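Local structure of serine protease inhibitor (Schistosoma haematobium, 3STO) at residues Asn98-Glu103 and Ile385-Leu390. The protein probably inhibits serine-type endopeptidases and is a serpin from a blood fluke. Residues are numbered along the deposited sequence; the frame is centred on the assembly and turned at random.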
loop_
_atom_site.group_PDB
_atom_site.type_symbol
_atom_site.label_atom_id
_atom_site.label_comp_id
_atom_site.label_asym_id
_atom_site.label_seq_id
_atom_site.Cartn_x
_atom_site.Cartn_y
_atom_site.Cartn_z
ATOM N N ASN A 98 -11.862 1.866 -10.243
ATOM C CA ASN A 98 -12.008 1.543 -11.657
ATOM C C ASN A 98 -10.691 1.596 -12.442
ATOM O O ASN A 98 -10.426 0.740 -13.283
ATOM C CB ASN A 98 -13.012 2.471 -12.342
ATOM C CG ASN A 98 -14.449 2.141 -11.986
ATOM O OD1 ASN A 98 -14.769 0.999 -11.646
ATOM N ND2 ASN A 98 -15.327 3.146 -12.065
ATOM N N SER A 99 -9.909 2.632 -12.178
ATOM C CA SER A 99 -8.646 2.840 -12.839
ATOM C C SER A 99 -7.713 1.688 -12.532
ATOM O O SER A 99 -7.152 1.111 -13.440
ATOM C CB SER A 99 -8.030 4.150 -12.397
ATOM O OG SER A 99 -6.909 4.440 -13.184
ATOM N N LEU A 100 -7.621 1.289 -11.265
ATOM C CA LEU A 100 -6.658 0.267 -10.858
ATOM C C LEU A 100 -7.066 -1.155 -11.240
ATOM O O LEU A 100 -6.230 -1.955 -11.721
ATOM C CB LEU A 100 -6.368 0.365 -9.354
ATOM C CG LEU A 100 -5.530 1.558 -8.885
ATOM C CD1 LEU A 100 -5.592 1.717 -7.351
ATOM C CD2 LEU A 100 -4.107 1.363 -9.355
ATOM N N THR A 101 -8.341 -1.481 -11.038
ATOM C CA THR A 101 -8.799 -2.857 -11.275
ATOM C C THR A 101 -9.037 -3.125 -12.764
ATOM O O THR A 101 -9.237 -4.252 -13.166
ATOM C CB THR A 101 -10.073 -3.218 -10.462
ATOM O OG1 THR A 101 -11.179 -2.445 -10.937
ATOM C CG2 THR A 101 -9.870 -2.940 -8.964
ATOM N N SER A 102 -9.006 -2.083 -13.581
ATOM C CA SER A 102 -9.104 -2.284 -15.014
ATOM C C SER A 102 -7.812 -2.873 -15.609
ATOM O O SER A 102 -7.815 -3.351 -16.738
ATOM C CB SER A 102 -9.432 -0.983 -15.725
ATOM O OG SER A 102 -8.340 -0.095 -15.651
ATOM N N GLU A 103 -6.716 -2.857 -14.859
ATOM C CA GLU A 103 -5.454 -3.339 -15.407
ATOM C C GLU A 103 -5.329 -4.866 -15.360
ATOM O O GLU A 103 -5.499 -5.516 -14.320
ATOM C CB GLU A 103 -4.262 -2.610 -14.779
ATOM C CG GLU A 103 -4.343 -1.085 -14.945
ATOM C CD GLU A 103 -4.156 -0.680 -16.410
ATOM O OE1 GLU A 103 -3.793 -1.556 -17.238
ATOM O OE2 GLU A 103 -4.359 0.513 -16.729
ATOM N N ILE A 385 6.205 0.357 -5.920
ATOM C CA ILE A 385 5.507 0.049 -7.153
ATOM C C ILE A 385 4.903 1.376 -7.580
ATOM O O ILE A 385 4.114 1.954 -6.855
ATOM C CB ILE A 385 4.453 -0.980 -6.960
ATOM C CG1 ILE A 385 5.099 -2.288 -6.522
ATOM C CG2 ILE A 385 3.595 -1.103 -8.238
ATOM C CD1 ILE A 385 4.103 -3.328 -6.055
ATOM N N TYR A 386 5.348 1.908 -8.710
ATOM C CA TYR A 386 4.965 3.251 -9.112
ATOM C C TYR A 386 3.926 3.144 -10.225
ATOM O O TYR A 386 4.078 2.331 -11.139
ATOM C CB TYR A 386 6.211 4.014 -9.597
ATOM C CG TYR A 386 5.969 5.403 -10.150
ATOM C CD1 TYR A 386 5.616 6.455 -9.318
ATOM C CD2 TYR A 386 6.098 5.663 -11.512
ATOM C CE1 TYR A 386 5.402 7.728 -9.813
ATOM C CE2 TYR A 386 5.880 6.937 -12.025
ATOM C CZ TYR A 386 5.521 7.972 -11.163
ATOM O OH TYR A 386 5.309 9.253 -11.648
ATOM N N ASP A 387 2.874 3.964 -10.130
ATOM C CA ASP A 387 1.791 3.992 -11.122
ATOM C C ASP A 387 1.969 5.149 -12.108
ATOM O O ASP A 387 1.933 6.315 -11.716
ATOM C CB ASP A 387 0.449 4.084 -10.416
ATOM C CG ASP A 387 -0.732 3.952 -11.373
ATOM O OD1 ASP A 387 -0.669 4.430 -12.537
ATOM O OD2 ASP A 387 -1.742 3.378 -10.936
ATOM N N GLN A 388 2.162 4.834 -13.392
ATOM C CA GLN A 388 2.613 5.849 -14.354
ATOM C C GLN A 388 1.476 6.698 -14.844
ATOM O O GLN A 388 1.677 7.771 -15.402
ATOM C CB GLN A 388 3.376 5.237 -15.535
ATOM C CG GLN A 388 4.543 4.398 -15.092
ATOM C CD GLN A 388 5.818 4.733 -15.821
ATOM O OE1 GLN A 388 6.296 5.887 -15.815
ATOM N NE2 GLN A 388 6.382 3.733 -16.466
ATOM N N GLN A 389 0.270 6.222 -14.607
ATOM C CA GLN A 389 -0.897 6.999 -14.959
ATOM C C GLN A 389 -1.289 7.941 -13.810
ATOM O O GLN A 389 -1.398 9.157 -13.992
ATOM C CB GLN A 389 -2.019 6.053 -15.351
ATOM C CG GLN A 389 -3.244 6.746 -15.854
ATOM C CD GLN A 389 -4.265 5.752 -16.236
ATOM O OE1 GLN A 389 -3.966 4.812 -17.004
ATOM N NE2 GLN A 389 -5.476 5.888 -15.664
ATOM N N LEU A 390 -1.441 7.387 -12.610
ATOM C CA LEU A 390 -1.698 8.206 -11.438
ATOM C C LEU A 390 -0.491 9.045 -11.027
ATOM O O LEU A 390 -0.616 9.921 -10.191
ATOM C CB LEU A 390 -2.130 7.329 -10.279
ATOM C CG LEU A 390 -3.342 6.434 -10.537
ATOM C CD1 LEU A 390 -3.662 5.646 -9.280
ATOM C CD2 LEU A 390 -4.552 7.237 -10.979
#
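L100 and L390 meet where, in this serpin fold, the C-terminal end of helix 82-101 comes up against the turn between strands 381-387 and 392-399. The apolar part of the contact is thin: L100 CD2 lies 4.3 Å from L390 CD1, and the same methyl sits 3.5 Å from D387 OD2, so one leucine branch touches both a methyl and a carboxylate oxygen. CG of L100 stands beside the backbone N and anti to the carbonyl carbon (chi1 -72°), and from there the CD2 branch comes nearer the turn than CB does.

Polar ends gather around R252, which lies outside both segments. R252 hydrogen-bonds S99 OG and makes salt bridges to E103 OE2 and D387 OD1, so its guanidinium joins helix end to strand end and probably offsets the like charges of the two acids. N250 ND2 hydrogen-bonds E103 OE1. Q389 reaches over on an extended chain to put NE2 3.2 Å from S99 OG, but at a poor angle for bonding.

Within the turn, D387 OD1 forms an Asx turn, accepting Q389 N at 2.9 Å nearly along the C-O axis, while L390 N reaches that oxygen from above the carboxylate plane, at 3.1 Å.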